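PDB 3KQF: enoyl-CoA hydratase/isomerase family protein from Bacillus anthracis, which probably catalyses the reversible addition of water to the double bond of 2-enoyl-CoA thioesters, the hydration step of fatty acid beta-oxidation. Local coordinates for residues P209-N221 against M233-D246. Numbering follows the deposited sequence.
Sequences PIAVRLAKEAISN and MEKQAYEGVIHTKD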
loop_
_atom_site.group_PDB
_atom_site.type_symbol
_atom_site.label_atom_id
_atom_site.label_comp_id
_atom_site.label_asym_id
_atom_site.label_seq_id
_atom_site.Cartn_x
_atom_site.Cartn_y
_atom_site.Cartn_z
ATOM N N PRO A 209 -5.091 -14.617 -23.549
ATOM C CA PRO A 209 -5.369 -13.176 -23.658
ATOM C C PRO A 209 -6.689 -12.717 -23.077
ATOM O O PRO A 209 -6.782 -11.582 -22.631
ATOM C CB PRO A 209 -5.281 -12.886 -25.167
ATOM C CG PRO A 209 -5.404 -14.202 -25.838
ATOM C CD PRO A 209 -4.950 -15.270 -24.857
ATOM N N ILE A 210 -7.724 -13.555 -23.122
ATOM C CA ILE A 210 -9.015 -13.171 -22.532
ATOM C C ILE A 210 -8.818 -13.095 -21.020
ATOM O O ILE A 210 -9.265 -12.149 -20.363
ATOM C CB ILE A 210 -10.129 -14.181 -22.895
ATOM C CG1 ILE A 210 -10.394 -14.152 -24.397
ATOM C CG2 ILE A 210 -11.386 -13.896 -22.097
ATOM C CD1 ILE A 210 -11.407 -15.172 -24.858
ATOM N N ALA A 211 -8.071 -14.053 -20.480
ATOM C CA ALA A 211 -7.779 -14.129 -19.048
ATOM C C ALA A 211 -6.937 -12.930 -18.560
ATOM O O ALA A 211 -7.250 -12.308 -17.543
ATOM C CB ALA A 211 -7.048 -15.460 -18.727
ATOM N N VAL A 212 -5.901 -12.584 -19.322
ATOM C CA VAL A 212 -5.035 -11.456 -18.969
ATOM C C VAL A 212 -5.849 -10.154 -18.992
ATOM O O VAL A 212 -5.750 -9.335 -18.072
ATOM C CB VAL A 212 -3.804 -11.362 -19.882
ATOM C CG1 VAL A 212 -3.018 -10.042 -19.655
ATOM C CG2 VAL A 212 -2.882 -12.570 -19.679
ATOM N N ARG A 213 -6.645 -9.967 -20.041
ATOM C CA ARG A 213 -7.476 -8.760 -20.167
ATOM C C ARG A 213 -8.485 -8.658 -19.036
ATOM O O ARG A 213 -8.679 -7.577 -18.468
ATOM C CB ARG A 213 -8.191 -8.710 -21.530
ATOM C CG ARG A 213 -7.214 -8.540 -22.692
ATOM C CD ARG A 213 -7.903 -8.014 -23.958
ATOM N NE ARG A 213 -6.968 -7.828 -25.068
ATOM C CZ ARG A 213 -7.229 -7.138 -26.183
ATOM N NH1 ARG A 213 -8.392 -6.505 -26.340
ATOM N NH2 ARG A 213 -6.306 -7.042 -27.134
ATOM N N LEU A 214 -9.133 -9.780 -18.716
ATOM C CA LEU A 214 -10.095 -9.808 -17.595
ATOM C C LEU A 214 -9.391 -9.555 -16.245
ATOM O O LEU A 214 -9.944 -8.879 -15.364
ATOM C CB LEU A 214 -10.889 -11.128 -17.593
ATOM C CG LEU A 214 -12.022 -11.228 -18.607
ATOM C CD1 LEU A 214 -12.546 -12.680 -18.731
ATOM C CD2 LEU A 214 -13.167 -10.281 -18.219
ATOM N N ALA A 215 -8.181 -10.073 -16.079
ATOM C CA ALA A 215 -7.392 -9.817 -14.855
ATOM C C ALA A 215 -7.100 -8.330 -14.720
ATOM O O ALA A 215 -7.202 -7.763 -13.625
ATOM C CB ALA A 215 -6.079 -10.626 -14.839
ATOM N N LYS A 216 -6.697 -7.687 -15.821
ATOM C CA LYS A 216 -6.437 -6.250 -15.778
ATOM C C LYS A 216 -7.697 -5.507 -15.344
ATOM O O LYS A 216 -7.642 -4.656 -14.474
ATOM C CB LYS A 216 -5.894 -5.724 -17.124
ATOM C CG LYS A 216 -5.711 -4.195 -17.127
ATOM C CD LYS A 216 -4.946 -3.632 -18.299
ATOM C CE LYS A 216 -4.720 -2.115 -18.144
ATOM N NZ LYS A 216 -3.905 -1.565 -19.264
ATOM N N GLU A 217 -8.843 -5.854 -15.923
ATOM C CA GLU A 217 -10.095 -5.197 -15.558
ATOM C C GLU A 217 -10.474 -5.447 -14.094
ATOM O O GLU A 217 -10.866 -4.524 -13.393
ATOM C CB GLU A 217 -11.226 -5.625 -16.489
ATOM C CG GLU A 217 -11.070 -5.065 -17.887
ATOM C CD GLU A 217 -12.228 -5.436 -18.811
ATOM O OE1 GLU A 217 -12.591 -6.632 -18.877
ATOM O OE2 GLU A 217 -12.747 -4.527 -19.494
ATOM N N ALA A 218 -10.361 -6.691 -13.644
ATOM C CA ALA A 218 -10.724 -7.037 -12.264
ATOM C C ALA A 218 -9.823 -6.326 -11.223
ATOM O O ALA A 218 -10.314 -5.769 -10.237
ATOM C CB ALA A 218 -10.680 -8.546 -12.073
ATOM N N ILE A 219 -8.524 -6.355 -11.447
ATOM C CA ILE A 219 -7.571 -5.701 -10.534
ATOM C C ILE A 219 -7.752 -4.165 -10.534
ATOM O O ILE A 219 -7.946 -3.570 -9.502
ATOM C CB ILE A 219 -6.103 -6.029 -10.915
ATOM C CG1 ILE A 219 -5.811 -7.538 -10.789
ATOM C CG2 ILE A 219 -5.131 -5.206 -10.046
ATOM C CD1 ILE A 219 -4.484 -8.003 -11.471
ATOM N N SER A 220 -7.753 -3.558 -11.717
ATOM C CA SER A 220 -7.757 -2.087 -11.848
ATOM C C SER A 220 -9.026 -1.467 -11.335
ATOM O O SER A 220 -8.999 -0.372 -10.794
ATOM C CB SER A 220 -7.539 -1.666 -13.304
ATOM O OG SER A 220 -6.376 -2.279 -13.843
ATOM N N ASN A 221 -10.148 -2.137 -11.562
ATOM C CA ASN A 221 -11.441 -1.633 -11.078
ATOM C C ASN A 221 -11.753 -2.092 -9.660
ATOM O O ASN A 221 -12.248 -1.297 -8.844
ATOM C CB ASN A 221 -12.548 -2.057 -12.045
ATOM C CG ASN A 221 -12.448 -1.337 -13.368
ATOM O OD1 ASN A 221 -12.511 -0.106 -13.414
ATOM N ND2 ASN A 221 -12.351 -2.087 -14.445
HETATM N N MSE A 233 -16.936 -8.454 -8.350
HETATM C CA MSE A 233 -16.496 -8.126 -9.696
HETATM C C MSE A 233 -15.601 -9.231 -10.255
HETATM O O MSE A 233 -15.704 -9.594 -11.432
HETATM C CB MSE A 233 -15.824 -6.772 -9.711
HETATM C CG MSE A 233 -14.925 -6.542 -10.869
HETATM SE SE MSE A 233 -14.576 -4.672 -11.006
HETATM C CE MSE A 233 -14.674 -4.155 -9.139
ATOM N N GLU A 234 -14.744 -9.774 -9.405
ATOM C CA GLU A 234 -13.886 -10.891 -9.796
ATOM C C GLU A 234 -14.745 -12.097 -10.214
ATOM O O GLU A 234 -14.428 -12.803 -11.179
ATOM C CB GLU A 234 -13.021 -11.317 -8.635
ATOM C CG GLU A 234 -11.967 -12.376 -9.002
ATOM C CD GLU A 234 -11.268 -12.927 -7.790
ATOM O OE1 GLU A 234 -10.177 -12.412 -7.420
ATOM O OE2 GLU A 234 -11.854 -13.822 -7.140
ATOM N N LYS A 235 -15.792 -12.347 -9.438
ATOM C CA LYS A 235 -16.731 -13.446 -9.680
ATOM C C LYS A 235 -17.302 -13.340 -11.081
ATOM O O LYS A 235 -17.273 -14.310 -11.833
ATOM C CB LYS A 235 -17.838 -13.425 -8.608
ATOM C CG LYS A 235 -18.856 -14.569 -8.653
ATOM C CD LYS A 235 -19.833 -14.469 -7.460
ATOM C CE LYS A 235 -19.101 -14.371 -6.102
ATOM N NZ LYS A 235 -20.043 -14.117 -4.949
ATOM N N GLN A 236 -17.797 -12.158 -11.455
ATOM C CA GLN A 236 -18.335 -11.989 -12.800
ATOM C C GLN A 236 -17.230 -12.142 -13.865
ATOM O O GLN A 236 -17.448 -12.766 -14.920
ATOM C CB GLN A 236 -19.076 -10.652 -12.961
ATOM C CG GLN A 236 -19.788 -10.528 -14.320
ATOM C CD GLN A 236 -20.856 -11.602 -14.573
ATOM O OE1 GLN A 236 -21.542 -12.050 -13.653
ATOM N NE2 GLN A 236 -21.008 -11.999 -15.849
ATOM N N ALA A 237 -16.044 -11.600 -13.590
ATOM C CA ALA A 237 -14.934 -11.715 -14.527
ATOM C C ALA A 237 -14.581 -13.172 -14.781
ATOM O O ALA A 237 -14.293 -13.549 -15.923
ATOM C CB ALA A 237 -13.718 -10.964 -14.025
ATOM N N TYR A 238 -14.594 -13.985 -13.720
ATOM C CA TYR A 238 -14.271 -15.415 -13.817
ATOM C C TYR A 238 -15.276 -16.131 -14.767
ATOM O O TYR A 238 -14.914 -17.058 -15.498
ATOM C CB TYR A 238 -14.249 -16.033 -12.414
ATOM C CG TYR A 238 -13.742 -17.460 -12.330
ATOM C CD1 TYR A 238 -12.385 -17.731 -12.200
ATOM C CD2 TYR A 238 -14.623 -18.531 -12.330
ATOM C CE1 TYR A 238 -11.919 -19.036 -12.102
ATOM C CE2 TYR A 238 -14.163 -19.838 -12.221
ATOM C CZ TYR A 238 -12.808 -20.079 -12.109
ATOM O OH TYR A 238 -12.342 -21.381 -12.002
ATOM N N GLU A 239 -16.515 -15.660 -14.798
ATOM C CA GLU A 239 -17.519 -16.228 -15.705
ATOM C C GLU A 239 -17.092 -16.018 -17.154
ATOM O O GLU A 239 -17.455 -16.786 -18.030
ATOM C CB GLU A 239 -18.884 -15.578 -15.465
ATOM C CG GLU A 239 -19.422 -15.796 -14.075
ATOM C CD GLU A 239 -19.780 -17.244 -13.812
ATOM O OE1 GLU A 239 -19.435 -17.755 -12.726
ATOM O OE2 GLU A 239 -20.375 -17.878 -14.709
ATOM N N GLY A 240 -16.320 -14.962 -17.395
ATOM C CA GLY A 240 -15.820 -14.658 -18.729
ATOM C C GLY A 240 -14.745 -15.607 -19.237
ATOM O O GLY A 240 -14.415 -15.573 -20.407
ATOM N N VAL A 241 -14.159 -16.428 -18.366
ATOM C CA VAL A 241 -13.117 -17.371 -18.821
ATOM C C VAL A 241 -13.534 -18.821 -18.796
ATOM O O VAL A 241 -13.018 -19.631 -19.574
ATOM C CB VAL A 241 -11.818 -17.230 -17.994
ATOM C CG1 VAL A 241 -11.222 -15.891 -18.229
ATOM C CG2 VAL A 241 -12.085 -17.476 -16.489
ATOM N N ILE A 242 -14.471 -19.171 -17.925
ATOM C CA ILE A 242 -14.864 -20.580 -17.806
ATOM C C ILE A 242 -15.453 -21.250 -19.053
ATOM O O ILE A 242 -15.282 -22.455 -19.207
ATOM C CB ILE A 242 -15.730 -20.875 -16.546
ATOM C CG1 ILE A 242 -16.994 -20.014 -16.508
ATOM C CG2 ILE A 242 -14.887 -20.680 -15.298
ATOM C CD1 ILE A 242 -17.836 -20.254 -15.257
ATOM N N HIS A 243 -16.106 -20.495 -19.943
ATOM C CA HIS A 243 -16.705 -21.081 -21.165
ATOM C C HIS A 243 -15.805 -20.948 -22.405
ATOM O O HIS A 243 -16.175 -21.389 -23.492
ATOM C CB HIS A 243 -18.067 -20.414 -21.455
ATOM C CG HIS A 243 -18.820 -21.024 -22.603
ATOM N ND1 HIS A 243 -18.525 -20.744 -23.923
ATOM C CD2 HIS A 243 -19.882 -21.866 -22.628
ATOM C CE1 HIS A 243 -19.358 -21.404 -24.709
ATOM N NE2 HIS A 243 -20.194 -22.090 -23.950
ATOM N N THR A 244 -14.611 -20.391 -22.239
ATOM C CA THR A 244 -13.719 -20.152 -23.377
ATOM C C THR A 244 -13.019 -21.400 -23.882
ATOM O O THR A 244 -12.819 -22.350 -23.135
ATOM C CB THR A 244 -12.640 -19.076 -23.037
ATOM O OG1 THR A 244 -11.791 -19.530 -21.974
ATOM C CG2 THR A 244 -13.294 -17.759 -22.636
ATOM N N LYS A 245 -12.685 -21.394 -25.168
ATOM C CA LYS A 245 -11.947 -22.490 -25.780
ATOM C C LYS A 245 -10.512 -22.458 -25.239
ATOM O O LYS A 245 -9.896 -23.498 -25.054
ATOM C CB LYS A 245 -11.952 -22.385 -27.305
ATOM C CG LYS A 245 -13.324 -22.509 -27.931
ATOM C CD LYS A 245 -13.243 -22.653 -29.453
ATOM C CE LYS A 245 -14.638 -22.790 -30.069
ATOM N NZ LYS A 245 -14.596 -22.943 -31.560
ATOM N N ASP A 246 -9.988 -21.263 -24.969
ATOM C CA ASP A 246 -8.635 -21.148 -24.401
ATOM C C ASP A 246 -8.522 -21.894 -23.062
ATOM O O ASP A 246 -7.517 -22.555 -22.810
ATOM C CB ASP A 246 -8.190 -19.684 -24.248
ATOM C CG ASP A 246 -7.658 -19.068 -25.551
ATOM O OD1 ASP A 246 -7.390 -19.805 -26.526
ATOM O OD2 ASP A 246 -7.469 -17.819 -25.570
HETATM O O HOH W 1 -7.601 -16.563 -23.155
#
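L214 packs its CD1 methyl against A237 and V241 of helix 227-242 and shows how two antiparallel helices, the axes of their paired segments 9.5 Å apart and at 172° to one another, can pack closely with no direct hydrogen bond between them. Its CG lies opposite the carbonyl carbon (chi1 -78°), which carries the two methyls across to the partner. L214 CD1 settles 3.4 Å from A237 O and 3.5 Å from V241 CG1, the leucine and valine side chains running past each other in opposite directions. G240 adds backbone alone here; with no side chain in the way, L214 CD1 comes within 3.7 Å of G240 C. Alanines allow close approach in the neighbouring turns, A218 CB lying 4.3 Å from A237 CB. Separately, V241 CG1 rests on the CA of A211, whose other neighbours include I144 of a second subunit.

Toward both ends the contact opens to solvent. At one, the selenium of selenomethionine M233 lies near CB of the exposed N221; because M233 has two conformers, this touch is doubtful in detail. At the other, I210 CD1 and T244 CG2 meet tip to tip at 3.9 Å on a partly exposed side. Here the chemistry turns polar: a water accepts from I210 N and lies 2.7 Å from D246 OD2, to which it donates, linking the start of helix 209-222 to that of helix 245-255. The carboxylate is held further by the backbone N atoms of K263 and G264, near the C-terminus.

This helical hairpin belongs to the C-terminal helical region of the crotonase fold; E239 forms a salt bridge with R85, and E234 hydrogen bonds with T151 and G149 N, all of the second subunit. Its chemistry implies a pairing that rests mainly on van der Waals packing, with a water-mediated link at one end.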